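Local coordinates for protein racemase (Pseudovibrio sp. JE062, PDB 3MKC) that is a racemase-type member of the enolase superfamily, with an N-terminal capping domain and a TIM-barrel-like C-terminal domain, at residues 133-142 with 361-369; 288-298 with 321-332. All coordinates share one frame; numbering follows the deposited sequence.

Contact 1: residues 133-142 with 361-369; sequences TNKDKVHPYL and LVDGGFAKP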
loop_
_atom_site.group_PDB
_atom_site.type_symbol
_atom_site.label_atom_id
_atom_site.label_comp_id
_atom_site.label_asym_id
_atom_site.label_seq_id
_atom_site.Cartn_x
_atom_site.Cartn_y
_atom_site.Cartn_z
ATOM N N THR A 133 -3.938 19.641 0.740
ATOM C CA THR A 133 -2.987 19.474 -0.346
ATOM C C THR A 133 -2.854 20.727 -1.181
ATOM O O THR A 133 -3.723 21.595 -1.152
ATOM C CB THR A 133 -3.419 18.328 -1.292
ATOM O OG1 THR A 133 -2.435 18.143 -2.315
ATOM C CG2 THR A 133 -4.747 18.664 -1.957
ATOM N N ASN A 134 -1.754 20.810 -1.923
ATOM C CA ASN A 134 -1.528 21.926 -2.827
ATOM C C ASN A 134 -1.448 21.370 -4.245
ATOM O O ASN A 134 -1.216 22.107 -5.196
ATOM C CB ASN A 134 -0.231 22.666 -2.489
ATOM C CG ASN A 134 -0.315 23.405 -1.170
ATOM O OD1 ASN A 134 -1.331 24.026 -0.856
ATOM N ND2 ASN A 134 0.758 23.352 -0.394
ATOM N N LYS A 135 -1.625 20.060 -4.374
ATOM C CA LYS A 135 -1.586 19.402 -5.677
ATOM C C LYS A 135 -2.996 19.440 -6.259
ATOM O O LYS A 135 -3.965 19.210 -5.547
ATOM C CB LYS A 135 -1.139 17.950 -5.513
ATOM C CG LYS A 135 0.185 17.796 -4.785
ATOM C CD LYS A 135 0.440 16.360 -4.330
ATOM C CE LYS A 135 1.691 16.292 -3.455
ATOM N NZ LYS A 135 1.950 14.945 -2.884
ATOM N N ASP A 136 -3.135 19.740 -7.540
ATOM C CA ASP A 136 -4.479 19.755 -8.085
ATOM C C ASP A 136 -4.817 18.347 -8.586
ATOM O O ASP A 136 -5.987 18.000 -8.730
ATOM C CB ASP A 136 -4.605 20.807 -9.193
ATOM C CG ASP A 136 -3.989 20.367 -10.487
ATOM O OD1 ASP A 136 -2.824 19.916 -10.468
ATOM O OD2 ASP A 136 -4.673 20.479 -11.528
ATOM N N LYS A 137 -3.788 17.529 -8.810
ATOM C CA LYS A 137 -3.971 16.147 -9.270
ATOM C C LYS A 137 -2.794 15.245 -8.897
ATOM O O LYS A 137 -1.675 15.719 -8.710
ATOM C CB LYS A 137 -4.141 16.100 -10.789
ATOM C CG LYS A 137 -5.341 16.872 -11.324
ATOM C CD LYS A 137 -6.237 15.985 -12.184
ATOM C CE LYS A 137 -5.446 15.281 -13.281
ATOM N NZ LYS A 137 -6.297 14.367 -14.093
ATOM N N VAL A 138 -3.045 13.944 -8.790
ATOM C CA VAL A 138 -1.977 12.998 -8.482
ATOM C C VAL A 138 -1.916 11.943 -9.585
ATOM O O VAL A 138 -2.918 11.670 -10.245
ATOM C CB VAL A 138 -2.190 12.309 -7.113
ATOM C CG1 VAL A 138 -2.256 13.360 -6.013
ATOM C CG2 VAL A 138 -3.456 11.465 -7.134
ATOM N N HIS A 139 -0.736 11.359 -9.788
ATOM C CA HIS A 139 -0.547 10.349 -10.823
ATOM C C HIS A 139 0.028 9.067 -10.262
ATOM O O HIS A 139 1.128 9.056 -9.704
ATOM C CB HIS A 139 0.386 10.880 -11.916
ATOM C CG HIS A 139 -0.096 12.143 -12.550
ATOM N ND1 HIS A 139 0.007 13.371 -11.930
ATOM C CD2 HIS A 139 -0.732 12.365 -13.723
ATOM C CE1 HIS A 139 -0.548 14.294 -12.695
ATOM N NE2 HIS A 139 -1.005 13.710 -13.789
ATOM N N PRO A 140 -0.704 7.959 -10.405
ATOM C CA PRO A 140 -0.192 6.698 -9.878
ATOM C C PRO A 140 0.593 5.947 -10.935
ATOM O O PRO A 140 0.551 6.297 -12.115
ATOM C CB PRO A 140 -1.460 5.951 -9.539
ATOM C CG PRO A 140 -2.314 6.283 -10.756
ATOM C CD PRO A 140 -2.071 7.787 -10.938
ATOM N N TYR A 141 1.339 4.938 -10.506
ATOM C CA TYR A 141 2.021 4.094 -11.467
ATOM C C TYR A 141 1.169 2.844 -11.326
ATOM O O TYR A 141 0.678 2.539 -10.232
ATOM C CB TYR A 141 3.493 3.845 -11.100
ATOM C CG TYR A 141 3.777 2.907 -9.947
ATOM C CD1 TYR A 141 3.594 1.529 -10.070
ATOM C CD2 TYR A 141 4.304 3.393 -8.752
ATOM C CE1 TYR A 141 3.933 0.661 -9.036
ATOM C CE2 TYR A 141 4.648 2.533 -7.712
ATOM C CZ TYR A 141 4.459 1.169 -7.860
ATOM O OH TYR A 141 4.791 0.320 -6.836
ATOM N N LEU A 142 0.934 2.152 -12.428
ATOM C CA LEU A 142 0.106 0.960 -12.367
ATOM C C LEU A 142 0.955 -0.293 -12.445
ATOM O O LEU A 142 1.821 -0.414 -13.309
ATOM C CB LEU A 142 -0.914 0.970 -13.508
ATOM C CG LEU A 142 -1.809 2.210 -13.554
ATOM C CD1 LEU A 142 -2.826 2.056 -14.680
ATOM C CD2 LEU A 142 -2.518 2.392 -12.220
ATOM N N LEU A 361 -9.882 7.622 -13.363
ATOM C CA LEU A 361 -8.527 7.973 -13.764
ATOM C C LEU A 361 -8.645 8.785 -15.049
ATOM O O LEU A 361 -9.075 8.268 -16.082
ATOM C CB LEU A 361 -7.710 6.705 -14.011
ATOM C CG LEU A 361 -6.210 6.901 -14.224
ATOM C CD1 LEU A 361 -5.581 7.434 -12.943
ATOM C CD2 LEU A 361 -5.569 5.583 -14.624
ATOM N N VAL A 362 -8.280 10.060 -14.977
ATOM C CA VAL A 362 -8.366 10.949 -16.131
ATOM C C VAL A 362 -6.990 11.410 -16.595
ATOM O O VAL A 362 -6.249 12.036 -15.837
ATOM C CB VAL A 362 -9.217 12.198 -15.803
ATOM C CG1 VAL A 362 -9.265 13.124 -17.003
ATOM C CG2 VAL A 362 -10.629 11.779 -15.394
ATOM N N ASP A 363 -6.659 11.104 -17.847
ATOM C CA ASP A 363 -5.371 11.485 -18.415
ATOM C C ASP A 363 -4.254 10.948 -17.522
ATOM O O ASP A 363 -3.239 11.610 -17.304
ATOM C CB ASP A 363 -5.290 13.013 -18.533
ATOM C CG ASP A 363 -4.014 13.488 -19.209
ATOM O OD1 ASP A 363 -3.599 12.872 -20.213
ATOM O OD2 ASP A 363 -3.432 14.492 -18.742
ATOM N N GLY A 364 -4.462 9.738 -17.006
ATOM C CA GLY A 364 -3.480 9.103 -16.144
ATOM C C GLY A 364 -3.361 9.700 -14.753
ATOM O O GLY A 364 -2.375 9.455 -14.059
ATOM N N GLY A 365 -4.358 10.471 -14.332
ATOM C CA GLY A 365 -4.295 11.083 -13.017
ATOM C C GLY A 365 -5.628 11.195 -12.307
ATOM O O GLY A 365 -6.688 11.135 -12.937
ATOM N N PHE A 366 -5.572 11.365 -10.990
ATOM C CA PHE A 366 -6.772 11.490 -10.173
ATOM C C PHE A 366 -6.970 12.909 -9.668
ATOM O O PHE A 366 -6.011 13.601 -9.344
ATOM C CB PHE A 366 -6.702 10.544 -8.973
ATOM C CG PHE A 366 -6.750 9.096 -9.341
ATOM C CD1 PHE A 366 -7.837 8.581 -10.044
ATOM C CD2 PHE A 366 -5.714 8.240 -8.992
ATOM C CE1 PHE A 366 -7.892 7.239 -10.396
ATOM C CE2 PHE A 366 -5.756 6.889 -9.338
ATOM C CZ PHE A 366 -6.849 6.386 -10.045
ATOM N N ALA A 367 -8.226 13.337 -9.609
ATOM C CA ALA A 367 -8.563 14.665 -9.117
ATOM C C ALA A 367 -8.734 14.552 -7.610
ATOM O O ALA A 367 -8.809 13.449 -7.072
ATOM C CB ALA A 367 -9.865 15.148 -9.752
ATOM N N LYS A 368 -8.804 15.690 -6.932
ATOM C CA LYS A 368 -8.974 15.687 -5.483
ATOM C C LYS A 368 -10.287 15.037 -5.070
ATOM O O LYS A 368 -11.333 15.316 -5.651
ATOM C CB LYS A 368 -8.925 17.119 -4.945
ATOM C CG LYS A 368 -7.610 17.825 -5.246
ATOM C CD LYS A 368 -7.419 19.076 -4.403
ATOM C CE LYS A 368 -8.422 20.150 -4.730
ATOM N NZ LYS A 368 -8.081 21.423 -4.022
ATOM N N PRO A 369 -10.250 14.134 -4.076
ATOM C CA PRO A 369 -11.488 13.486 -3.637
ATOM C C PRO A 369 -12.470 14.546 -3.145
ATOM O O PRO A 369 -12.062 15.546 -2.562
ATOM C CB PRO A 369 -11.010 12.566 -2.519
ATOM C CG PRO A 369 -9.649 12.160 -3.000
ATOM C CD PRO A 369 -9.073 13.484 -3.470
HETATM O O HOH W 1 -8.505 18.024 -8.565
HETATM O O HOH W 2 -0.358 7.494 -14.526
#
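Leu361 opens the contact by sliding past Pro140, with its CD1 4.1 Å from Pro140 CD. The same methyl lies over one face of the Phe366 ring, offset toward its rim. Val362 then begins a type I' beta turn that ends at Gly365. The carbonyl of Val362 is gripped twice. Gly365 N bonds it within the turn, and Lys137 NZ reaches Val362 O at 2.9 Å from the opposite face of the carbonyl plane. Lys137 gets there because its chain bends at chi2 and chi3 (-125° and -53°), which carries the amine to Val362 O. At Gly364 the carbonyl O lies 3.4 Å from His139 CD2, and a water links it to Pro140 O. Gly365 CA comes 3.2 Å from Val138 O and also lies near His139 CD2. Phe366 forms an antiparallel hydrogen-bonded pair with Val138. Phe366 N donates to Val138 O at 2.8 Å, and Val138 N donates to Phe366 O at 3.0 Å. On the face that carries their side chains Val138 CG2 meets Phe366 CB. Pro140 CG sits 3.8 Å from Phe366 CE2. Past Ala367, Lys368 N joins Asp136 O through a second water. Lys368 CD packs 3.6 Å from Thr133 CG2. Strand 366-367 thus follows a tight turn and pairs antiparallel with the beginning of strand 137-143, whose Tyr141 and Leu142 bond to the parallel strands 339-340 and 175-179 of the TIM-barrel-like domain.

Contact 2: residues 288-298 with 321-332; sequences YNRCGGLTELR and TSAAAIHYQFAV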
loop_
_atom_site.group_PDB
_atom_site.type_symbol
_atom_site.label_atom_id
_atom_site.label_comp_id
_atom_site.label_asym_id
_atom_site.label_seq_id
_atom_site.Cartn_x
_atom_site.Cartn_y
_atom_site.Cartn_z
ATOM N N TYR A 288 -0.108 0.363 3.417
ATOM C CA TYR A 288 -1.207 0.978 4.157
ATOM C C TYR A 288 -1.840 0.027 5.156
ATOM O O TYR A 288 -2.084 0.383 6.310
ATOM C CB TYR A 288 -2.323 1.417 3.202
ATOM C CG TYR A 288 -1.898 2.326 2.082
ATOM C CD1 TYR A 288 -1.879 3.710 2.248
ATOM C CD2 TYR A 288 -1.512 1.804 0.849
ATOM C CE1 TYR A 288 -1.486 4.554 1.217
ATOM C CE2 TYR A 288 -1.117 2.639 -0.190
ATOM C CZ TYR A 288 -1.103 4.013 0.002
ATOM O OH TYR A 288 -0.676 4.842 -1.014
ATOM N N ASN A 289 -2.124 -1.184 4.695
ATOM C CA ASN A 289 -2.799 -2.165 5.527
ATOM C C ASN A 289 -1.883 -3.114 6.283
ATOM O O ASN A 289 -2.329 -4.157 6.773
ATOM C CB ASN A 289 -3.795 -2.961 4.669
ATOM C CG ASN A 289 -3.154 -3.550 3.425
ATOM O OD1 ASN A 289 -2.185 -4.307 3.513
ATOM N ND2 ASN A 289 -3.694 -3.201 2.254
ATOM N N ARG A 290 -0.608 -2.749 6.390
ATOM C CA ARG A 290 0.355 -3.578 7.099
ATOM C C ARG A 290 1.160 -2.821 8.150
ATOM O O ARG A 290 1.248 -3.240 9.306
ATOM C CB ARG A 290 1.367 -4.194 6.123
ATOM C CG ARG A 290 0.839 -5.257 5.169
ATOM C CD ARG A 290 1.936 -5.634 4.168
ATOM N NE ARG A 290 3.089 -6.275 4.804
ATOM C CZ ARG A 290 3.154 -7.569 5.106
ATOM N NH1 ARG A 290 2.131 -8.367 4.823
ATOM N NH2 ARG A 290 4.237 -8.067 5.693
ATOM N N CYS A 291 1.741 -1.697 7.734
ATOM C CA CYS A 291 2.649 -0.933 8.587
ATOM C C CYS A 291 2.150 -0.038 9.696
ATOM O O CYS A 291 2.963 0.485 10.452
ATOM C CB CYS A 291 3.581 -0.098 7.708
ATOM S SG CYS A 291 2.829 1.435 7.113
ATOM N N GLY A 292 0.837 0.147 9.809
ATOM C CA GLY A 292 0.321 1.019 10.848
ATOM C C GLY A 292 -0.665 2.034 10.287
ATOM O O GLY A 292 -1.002 3.003 10.952
ATOM N N GLY A 293 -1.104 1.821 9.048
ATOM C CA GLY A 293 -2.084 2.713 8.437
ATOM C C GLY A 293 -1.579 4.063 7.964
ATOM O O GLY A 293 -0.369 4.284 7.866
ATOM N N LEU A 294 -2.515 4.966 7.669
ATOM C CA LEU A 294 -2.175 6.304 7.202
ATOM C C LEU A 294 -1.420 7.095 8.272
ATOM O O LEU A 294 -0.526 7.884 7.961
ATOM C CB LEU A 294 -3.453 7.056 6.768
ATOM C CG LEU A 294 -4.113 6.498 5.491
ATOM C CD1 LEU A 294 -5.527 7.038 5.320
ATOM C CD2 LEU A 294 -3.277 6.864 4.281
ATOM N N THR A 295 -1.754 6.875 9.538
ATOM C CA THR A 295 -1.072 7.606 10.596
ATOM C C THR A 295 0.416 7.274 10.618
ATOM O O THR A 295 1.258 8.166 10.703
ATOM C CB THR A 295 -1.679 7.300 11.970
ATOM O OG1 THR A 295 -3.053 7.704 11.979
ATOM C CG2 THR A 295 -0.939 8.052 13.058
ATOM N N GLU A 296 0.746 5.994 10.532
ATOM C CA GLU A 296 2.154 5.618 10.555
ATOM C C GLU A 296 2.813 6.014 9.232
ATOM O O GLU A 296 3.983 6.395 9.200
ATOM C CB GLU A 296 2.306 4.115 10.796
ATOM C CG GLU A 296 3.746 3.701 11.136
ATOM C CD GLU A 296 4.198 4.161 12.521
ATOM O OE1 GLU A 296 3.685 5.183 13.016
ATOM O OE2 GLU A 296 5.084 3.499 13.106
ATOM N N LEU A 297 2.062 5.941 8.136
ATOM C CA LEU A 297 2.623 6.320 6.841
ATOM C C LEU A 297 2.978 7.806 6.821
ATOM O O LEU A 297 3.913 8.226 6.129
ATOM C CB LEU A 297 1.649 5.981 5.706
ATOM C CG LEU A 297 1.734 4.529 5.226
ATOM C CD1 LEU A 297 0.635 4.251 4.220
ATOM C CD2 LEU A 297 3.098 4.268 4.590
ATOM N N ARG A 298 2.239 8.605 7.581
ATOM C CA ARG A 298 2.536 10.031 7.644
ATOM C C ARG A 298 3.854 10.237 8.392
ATOM O O ARG A 298 4.698 11.023 7.969
ATOM C CB ARG A 298 1.424 10.794 8.360
ATOM C CG ARG A 298 1.659 12.290 8.381
ATOM C CD ARG A 298 0.581 13.020 9.161
ATOM N NE ARG A 298 0.635 14.452 8.901
ATOM C CZ ARG A 298 -0.217 15.342 9.405
ATOM N NH1 ARG A 298 -1.201 14.952 10.208
ATOM N NH2 ARG A 298 -0.090 16.627 9.093
ATOM N N THR A 321 -8.246 0.155 0.138
ATOM C CA THR A 321 -6.880 0.653 0.216
ATOM C C THR A 321 -6.581 1.602 -0.949
ATOM O O THR A 321 -5.852 2.582 -0.784
ATOM C CB THR A 321 -5.871 -0.514 0.238
ATOM O OG1 THR A 321 -6.074 -1.284 1.430
ATOM C CG2 THR A 321 -4.434 0.003 0.213
ATOM N N SER A 322 -7.144 1.326 -2.124
ATOM C CA SER A 322 -6.914 2.209 -3.267
ATOM C C SER A 322 -7.420 3.615 -2.950
ATOM O O SER A 322 -6.826 4.606 -3.376
ATOM C CB SER A 322 -7.617 1.678 -4.520
ATOM O OG SER A 322 -6.903 0.592 -5.089
ATOM N N ALA A 323 -8.516 3.705 -2.198
ATOM C CA ALA A 323 -9.067 4.999 -1.831
ATOM C C ALA A 323 -8.113 5.710 -0.873
ATOM O O ALA A 323 -7.825 6.903 -1.029
ATOM C CB ALA A 323 -10.432 4.824 -1.172
ATOM N N ALA A 324 -7.626 4.974 0.121
ATOM C CA ALA A 324 -6.705 5.547 1.093
ATOM C C ALA A 324 -5.452 6.034 0.377
ATOM O O ALA A 324 -4.905 7.082 0.724
ATOM C CB ALA A 324 -6.332 4.509 2.158
ATOM N N ALA A 325 -5.024 5.279 -0.630
ATOM C CA ALA A 325 -3.823 5.605 -1.402
ATOM C C ALA A 325 -3.935 6.954 -2.110
ATOM O O ALA A 325 -2.969 7.712 -2.180
ATOM C CB ALA A 325 -3.531 4.497 -2.423
ATOM N N ILE A 326 -5.112 7.257 -2.647
ATOM C CA ILE A 326 -5.283 8.538 -3.320
ATOM C C ILE A 326 -5.235 9.669 -2.294
ATOM O O ILE A 326 -4.620 10.710 -2.524
ATOM C CB ILE A 326 -6.626 8.592 -4.086
ATOM C CG1 ILE A 326 -6.576 7.627 -5.271
ATOM C CG2 ILE A 326 -6.898 10.017 -4.571
ATOM C CD1 ILE A 326 -7.892 7.497 -6.024
ATOM N N HIS A 327 -5.882 9.466 -1.151
ATOM C CA HIS A 327 -5.889 10.492 -0.121
ATOM C C HIS A 327 -4.476 10.666 0.400
ATOM O O HIS A 327 -4.044 11.782 0.693
ATOM C CB HIS A 327 -6.852 10.105 1.000
ATOM C CG HIS A 327 -8.290 10.309 0.646
ATOM N ND1 HIS A 327 -8.993 11.436 1.011
ATOM C CD2 HIS A 327 -9.154 9.540 -0.061
ATOM C CE1 HIS A 327 -10.227 11.353 0.545
ATOM N NE2 HIS A 327 -10.350 10.211 -0.109
ATOM N N TYR A 328 -3.760 9.553 0.504
ATOM C CA TYR A 328 -2.369 9.569 0.953
ATOM C C TYR A 328 -1.506 10.414 0.009
ATOM O O TYR A 328 -0.802 11.333 0.437
ATOM C CB TYR A 328 -1.809 8.140 0.994
ATOM C CG TYR A 328 -0.298 8.112 1.107
ATOM C CD1 TYR A 328 0.330 8.239 2.342
ATOM C CD2 TYR A 328 0.503 8.070 -0.040
ATOM C CE1 TYR A 328 1.720 8.335 2.436
ATOM C CE2 TYR A 328 1.889 8.168 0.043
ATOM C CZ TYR A 328 2.491 8.305 1.285
ATOM O OH TYR A 328 3.858 8.450 1.378
ATOM N N GLN A 329 -1.575 10.117 -1.286
ATOM C CA GLN A 329 -0.750 10.846 -2.244
ATOM C C GLN A 329 -1.031 12.340 -2.271
ATOM O O GLN A 329 -0.127 13.138 -2.492
ATOM C CB GLN A 329 -0.901 10.267 -3.654
ATOM C CG GLN A 329 0.124 10.827 -4.643
ATOM C CD GLN A 329 1.539 10.324 -4.378
ATOM O OE1 GLN A 329 1.823 9.744 -3.330
ATOM N NE2 GLN A 329 2.437 10.556 -5.332
ATOM N N PHE A 330 -2.279 12.730 -2.045
ATOM C CA PHE A 330 -2.607 14.150 -2.046
ATOM C C PHE A 330 -2.053 14.920 -0.851
ATOM O O PHE A 330 -1.450 15.983 -1.014
ATOM C CB PHE A 330 -4.125 14.345 -2.098
ATOM C CG PHE A 330 -4.668 14.463 -3.493
ATOM C CD1 PHE A 330 -4.436 15.614 -4.243
ATOM C CD2 PHE A 330 -5.382 13.415 -4.068
ATOM C CE1 PHE A 330 -4.906 15.720 -5.556
ATOM C CE2 PHE A 330 -5.854 13.512 -5.378
ATOM C CZ PHE A 330 -5.611 14.671 -6.122
ATOM N N ALA A 331 -2.235 14.375 0.346
ATOM C CA ALA A 331 -1.806 15.077 1.552
ATOM C C ALA A 331 -0.451 14.694 2.136
ATOM O O ALA A 331 0.193 15.517 2.783
ATOM C CB ALA A 331 -2.865 14.916 2.624
ATOM N N VAL A 332 -0.034 13.456 1.909
ATOM C CA VAL A 332 1.209 12.944 2.487
ATOM C C VAL A 332 2.325 12.625 1.503
ATOM O O VAL A 332 3.495 12.900 1.781
ATOM C CB VAL A 332 0.918 11.662 3.297
ATOM C CG1 VAL A 332 2.146 11.251 4.098
ATOM C CG2 VAL A 332 -0.284 11.893 4.210
#
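Tyr288 lays its ring along helix 321-331, between Thr321 and Tyr328. Thr321 CG2 approaches Tyr288 CD2 at 3.5 Å. Ala325 N lies over one face of the ring, and Ala325 CB is 3.5 Å from Tyr288 CZ. Tyr328 CB lies in the ring plane, 3.6 Å from Tyr288 CE1. The edge of Tyr288 also points toward the face of the Tyr328 ring in an offset edge-to-face pair, with the planes at 82°. A chi1 of 165° swings the Tyr328 ring away from its own backbone N, toward Tyr288 and Leu297.

Beside the aromatic pair, Leu294 CD2 packs 3.8 Å from Tyr328 CB, and its other methyl faces Ala324 CB. Leu297 CB lies 4.0 Å from Tyr328 CE1. At the far end Val332 CG1 rests on the backbone of Arg298, 3.8 Å from Arg298 CA. The axes of helices 293-298 and 321-331 are 11.2 Å apart and run roughly parallel, at 30°.

The direct hydrogen bond across the contact is from Asn289 ND2 to Thr321 OG1, 3.2 Å long, with the acceptor in the amide plane. Farther out, Thr321 OG1 is also hydrogen-bonded to Glu47 OE2. Tyr328 OH is hydrogen-bonded to Thr301 OG1, later in helix 293-306, which ties the hydroxyl end of the ring to that helix. The contact is therefore a buried, mainly apolar joint whose polar groups are provided for: the Thr321 hydroxyl has partners in Asn289 and Glu47, and the Tyr328 hydroxyl has one in Thr301.

How the contacts relate
The centres of contacts 1 and 2 lie about 15 Å apart. Along the chain, residues 133-142 come first, both segments of contact 2 follow, and residues 361-369 come last. Contact 1 pairs strands of the mixed sheet, whereas contact 2 packs two helices outside it. Helix 319-331 connects them directly. Thr133 OG1 lies 2.7 Å from Phe330 O, and Lys135 NZ lies 2.8 Å from Gln329 O, both probable hydrogen bonds. Ala367 and Pro369 also pack against Phe330 and His327. One helix therefore touches both helix 293-306 and the 137-143/366-367 pairing, which brings together distant parts of the chain.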